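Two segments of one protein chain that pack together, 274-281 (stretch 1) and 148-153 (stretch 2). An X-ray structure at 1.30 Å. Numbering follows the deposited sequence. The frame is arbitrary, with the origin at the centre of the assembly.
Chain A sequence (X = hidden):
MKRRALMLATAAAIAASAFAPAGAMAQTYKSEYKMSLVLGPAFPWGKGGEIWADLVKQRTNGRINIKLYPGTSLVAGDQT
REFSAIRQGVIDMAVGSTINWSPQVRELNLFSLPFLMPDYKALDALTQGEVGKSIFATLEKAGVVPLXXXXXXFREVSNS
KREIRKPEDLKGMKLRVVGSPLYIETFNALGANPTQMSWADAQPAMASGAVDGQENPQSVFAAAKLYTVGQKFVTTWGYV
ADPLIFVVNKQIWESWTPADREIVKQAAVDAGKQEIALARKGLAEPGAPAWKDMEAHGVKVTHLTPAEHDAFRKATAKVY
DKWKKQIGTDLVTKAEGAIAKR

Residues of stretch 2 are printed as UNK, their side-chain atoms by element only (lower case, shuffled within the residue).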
ATOM      1  N   GLN A 274       9.913  -8.426  -9.258  1.00 13.69           N
ATOM      2  CA  GLN A 274      10.881  -7.342  -9.420  1.00 15.41           C
ATOM      3  C   GLN A 274      10.506  -6.154  -8.561  1.00 13.20           C
ATOM      4  O   GLN A 274      11.365  -5.533  -7.912  1.00 13.38           O
ATOM      5  CB  GLN A 274      10.965  -6.919 -10.881  1.00 15.31           C
ATOM      6  CG  GLN A 274      11.672  -7.933 -11.759  1.00 18.66           C
ATOM      7  CD  GLN A 274      11.865  -7.429 -13.165  1.00 21.03           C
ATOM      8  OE1 GLN A 274      12.303  -6.295 -13.369  1.00 22.69           O
ATOM      9  NE2 GLN A 274      11.497  -8.244 -14.144  1.00 25.47           N
ATOM     10  N   GLU A 275       9.218  -5.824  -8.518  1.00 12.44           N
ATOM     11  CA  GLU A 275       8.786  -4.631  -7.798  1.00 11.02           C
ATOM     12  C   GLU A 275       8.937  -4.766  -6.289  1.00  9.94           C
ATOM     13  O   GLU A 275       9.262  -3.799  -5.624  1.00 10.33           O
ATOM     14  CB  GLU A 275       7.350  -4.245  -8.172  1.00 10.74           C
ATOM     15  CG  GLU A 275       6.960  -2.874  -7.652  1.00 11.01           C
ATOM     16  CD  GLU A 275       6.442  -2.929  -6.240  1.00  8.93           C
ATOM     17  OE1 GLU A 275       6.013  -4.000  -5.776  1.00  9.91           O
ATOM     18  OE2 GLU A 275       6.468  -1.865  -5.553  1.00  8.86           O
ATOM     19  N   ILE A 276       8.692  -5.951  -5.746  1.00  9.82           N
ATOM     20  CA  ILE A 276       8.922  -6.157  -4.333  1.00  9.14           C
ATOM     21  C   ILE A 276      10.396  -5.977  -3.971  1.00 11.11           C
ATOM     22  O   ILE A 276      10.719  -5.359  -2.953  1.00 10.59           O
ATOM     23  CB  ILE A 276       8.384  -7.515  -3.862  1.00 10.17           C
ATOM     24  CG1 ILE A 276       6.859  -7.530  -4.024  1.00 10.13           C
ATOM     25  CG2 ILE A 276       8.781  -7.756  -2.412  1.00 11.53           C
ATOM     26  CD1 ILE A 276       6.182  -8.825  -3.590  1.00 13.47           C
ATOM     27  N   ALA A 277      11.299  -6.490  -4.805  1.00 12.11           N
ATOM     28  CA  ALA A 277      12.723  -6.253  -4.594  1.00 11.51           C
ATOM     29  C   ALA A 277      13.050  -4.771  -4.576  1.00 10.96           C
ATOM     30  O   ALA A 277      13.835  -4.327  -3.724  1.00 12.35           O
ATOM     31  CB  ALA A 277      13.559  -6.974  -5.635  1.00 14.49           C
ATOM     32  N   LEU A 278      12.468  -3.999  -5.488  1.00 11.61           N
ATOM     33  CA  LEU A 278      12.672  -2.554  -5.489  1.00 10.49           C
ATOM     34  C   LEU A 278      12.130  -1.927  -4.207  1.00 11.44           C
ATOM     35  O   LEU A 278      12.767  -1.044  -3.613  1.00 11.26           O
ATOM     36  CB  LEU A 278      12.007  -1.890  -6.696  1.00 12.50           C
ATOM     37  CG  LEU A 278      12.563  -2.205  -8.082  1.00 15.69           C
ATOM     38  CD1 LEU A 278      11.660  -1.626  -9.171  1.00 16.51           C
ATOM     39  CD2 LEU A 278      13.972  -1.668  -8.248  1.00 17.59           C
ATOM     40  N   ALA A 279      10.970  -2.373  -3.747  1.00  9.94           N
ATOM     41  CA  ALA A 279      10.311  -1.795  -2.594  1.00  9.17           C
ATOM     42  C   ALA A 279      11.017  -2.146  -1.301  1.00  8.47           C
ATOM     43  O   ALA A 279      10.821  -1.455  -0.309  1.00  9.88           O
ATOM     44  CB  ALA A 279       8.839  -2.261  -2.525  1.00 10.14           C
ATOM     45  N   ARG A 280      11.864  -3.170  -1.324  1.00 12.64           N
ATOM     46  CA  ARG A 280      12.543  -3.595  -0.093  1.00 13.30           C
ATOM     47  C   ARG A 280      14.011  -3.200  -0.062  1.00 14.20           C
ATOM     48  O   ARG A 280      14.726  -3.580   0.865  1.00 15.05           O
ATOM     49  CB  ARG A 280      12.397  -5.101   0.109  1.00 14.33           C
ATOM     50  CG  ARG A 280      10.976  -5.496   0.418  1.00 13.62           C
ATOM     51  CD  ARG A 280      10.859  -6.951   0.771  1.00 14.82           C
ATOM     52  NE  ARG A 280       9.460  -7.285   1.011  1.00 14.23           N
ATOM     53  CZ  ARG A 280       8.990  -8.504   1.238  1.00 15.17           C
ATOM     54  NH1 ARG A 280       9.802  -9.548   1.306  1.00 16.79           N
ATOM     55  NH2 ARG A 280       7.692  -8.663   1.423  1.00 15.17           N
ATOM     56  N   LYS A 281      14.459  -2.451  -1.066  1.00 14.19           N
ATOM     57  CA  LYS A 281      15.872  -2.092  -1.159  1.00 15.28           C
ATOM     58  C   LYS A 281      16.330  -1.363   0.118  1.00 15.12           C
ATOM     59  O   LYS A 281      15.733  -0.376   0.531  1.00 13.95           O
ATOM     60  CB  LYS A 281      16.115  -1.223  -2.395  1.00 16.62           C
ATOM     61  CG  LYS A 281      17.571  -0.854  -2.603  1.00 22.81           C
ATOM     62  CD  LYS A 281      17.759   0.052  -3.817  1.00 27.74           C
ATOM     63  CE  LYS A 281      19.222   0.162  -4.185  1.00 32.57           C
ATOM     64  NZ  LYS A 281      20.055   0.329  -2.969  1.00 36.08           N
ATOM     65  N   UNK A 148      -1.286 -10.837  -9.492  1.00 11.87           N
ATOM     66  CA  UNK A 148      -0.026 -10.894  -8.767  1.00 13.06           C
ATOM     67  C   UNK A 148      -0.009  -9.887  -7.648  1.00  9.72           C
ATOM     68  O   UNK A 148      -0.817  -8.961  -7.611  1.00 10.07           O
ATOM     69  c   UNK A 148       1.131 -10.614  -9.702  1.00 12.16           C
ATOM     70  N   UNK A 149       0.936 -10.093  -6.737  1.00  9.82           N
ATOM     71  CA  UNK A 149       1.202  -9.191  -5.631  1.00  9.07           C
ATOM     72  C   UNK A 149       2.476  -8.397  -5.850  1.00  8.52           C
ATOM     73  O   UNK A 149       3.487  -8.915  -6.337  1.00  9.81           O
ATOM     74  n   UNK A 149      -1.336 -12.356  -3.550  1.00 11.11           N
ATOM     75  c   UNK A 149       1.379  -9.977  -4.320  1.00 10.78           C
ATOM     76  c   UNK A 149      -0.153 -12.029  -4.147  1.00 13.03           C
ATOM     77  c   UNK A 149      -2.250  -8.874  -1.622  1.00  8.96           C
ATOM     78  c   UNK A 149       0.172 -10.736  -3.850  1.00  8.96           C
ATOM     79  c   UNK A 149      -1.116  -9.007  -2.394  1.00  8.70           C
ATOM     80  c   UNK A 149      -0.875 -10.239  -3.021  1.00  9.73           C
ATOM     81  c   UNK A 149      -1.801 -11.289  -2.844  1.00  9.80           C
ATOM     82  c   UNK A 149      -3.167  -9.935  -1.478  1.00 11.24           C
ATOM     83  c   UNK A 149      -2.959 -11.138  -2.077  1.00 12.16           C
ATOM     84  N   UNK A 150       2.409  -7.134  -5.446  1.00  8.38           N
ATOM     85  CA  UNK A 150       3.574  -6.276  -5.270  1.00  9.26           C
ATOM     86  C   UNK A 150       3.584  -5.746  -3.854  1.00  7.26           C
ATOM     87  O   UNK A 150       2.970  -6.301  -2.949  1.00  8.05           O
ATOM     88  N   UNK A 151       4.285  -4.635  -3.667  1.00  7.90           N
ATOM     89  CA  UNK A 151       4.455  -4.058  -2.335  1.00  7.39           C
ATOM     90  C   UNK A 151       4.654  -2.561  -2.356  1.00  7.51           C
ATOM     91  O   UNK A 151       5.430  -2.032  -3.145  1.00  8.15           O
ATOM     92  c   UNK A 151       6.637  -5.334   0.545  1.00  9.22           C
ATOM     93  o   UNK A 151       6.193  -6.488   0.489  1.00 10.46           O
ATOM     94  o   UNK A 151       7.705  -5.034   1.120  1.00 10.74           O
ATOM     95  c   UNK A 151       5.658  -4.704  -1.661  1.00  8.65           C
ATOM     96  c   UNK A 151       5.868  -4.286  -0.199  1.00  8.42           C
ATOM     97  N   UNK A 152       3.947  -1.865  -1.468  1.00  7.42           N
ATOM     98  CA  UNK A 152       4.285  -0.479  -1.138  1.00  6.35           C
ATOM     99  C   UNK A 152       5.243  -0.560   0.050  1.00  7.59           C
ATOM    100  O   UNK A 152       6.421  -0.242  -0.100  1.00  8.29           O
ATOM    101  o   UNK A 152       4.079   2.212  -1.940  1.00  8.13           O
ATOM    102  c   UNK A 152       3.142   1.795  -1.249  1.00  7.11           C
ATOM    103  n   UNK A 152       2.179   2.572  -0.817  1.00  7.92           N
ATOM    104  c   UNK A 152       3.016   0.316  -0.865  1.00  7.03           C
ATOM    105  N   UNK A 153       4.766  -1.041   1.191  1.00  7.04           N
ATOM    106  CA  UNK A 153       5.636  -1.417   2.283  1.00  7.80           C
ATOM    107  C   UNK A 153       5.124  -1.028   3.632  1.00  6.35           C
ATOM    108  O   UNK A 153       4.001  -0.597   3.798  1.00  6.64           O
TER
HETATM  109  O   HOH W   1       8.698  -2.559   1.362  1.00 11.04           O
HETATM  110  O   HOH W   2       9.095   0.636   0.485  1.00 10.74           O

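Position 148 carries a single side-chain carbon; its CB stays 8.1 Å from the nearest atom of stretch 1, I276 CD1, and touches nothing there. One carbon and no more defines alanine, A148, a buried strand residue that precedes the contact.

At position 149 one carbon leads into fused five- and six-membered rings holding eight carbons and one nitrogen. This is the indole of tryptophan, W149. Its CA-to-CB bond points sideways and its rings lead away from the helix, so the backbone supplies the contact: the carbonyl O of W149 lies 3.8 Å from I276 CD1.

Position 150 has no side-chain atoms. Its CA is 3.7 Å from I276 CG1 and 3.4 Å from E275 OE1, and a CB built in ideal geometry would stand 2.7 Å from that same E275 OE1, a clash. The residue is glycine, G150, and its bare CA leaves room for the carboxylate end of E275 beside the strand.

Position 151 bears three carbons in an unbranched chain, the third carrying two oxygens. Its CA-to-CB bond points toward the helix, with CB 3.9 Å from I276 CG1 and 4.1 Å from A279 CB, and its two oxygens face the guanidinium of R280. Three carbons ending in a carboxylate make it glutamate, E151. R280 NH2 donates to E151 OE1 at 2.8 Å and R280 NE to E151 OE2 at 2.9 Å, a two-pronged salt bridge along the edge of the guanidinium.

At position 152 there are two carbons, the second bonded to one oxygen and one nitrogen, and the CA-to-CB bond points away from the helix. A terminal amide after two carbons is asparagine, N152. Its carbonyl O approaches A279 CB at 4.0 Å.

Position 153 again lacks side-chain atoms. With phi at 139° and psi at -173°, a CB would be jammed against the carbonyl O of the preceding residue, which by itself calls for glycine, G153.

Helix and strand run nearly parallel, at 12°, and E151 is the centre of their contact, with the largest covered area. Its backbone N donates to E275 OE1 at 2.8 Å, while its carbonyl O lies 2.6 Å from E275 OE2. I276 CG1 packs on the CA of G150 and the CB of E151, and A279 CB on the backbone O and CB of E151. Water 1 links E151 OE2 (2.7 Å) to A279 O (2.9 Å), and water 2 joins N152 O (2.9 Å) to A279 O (2.8 Å), so that both waters tie the strand to the backbone of A279.

Stretch 2, residues 148-153: AWGENG
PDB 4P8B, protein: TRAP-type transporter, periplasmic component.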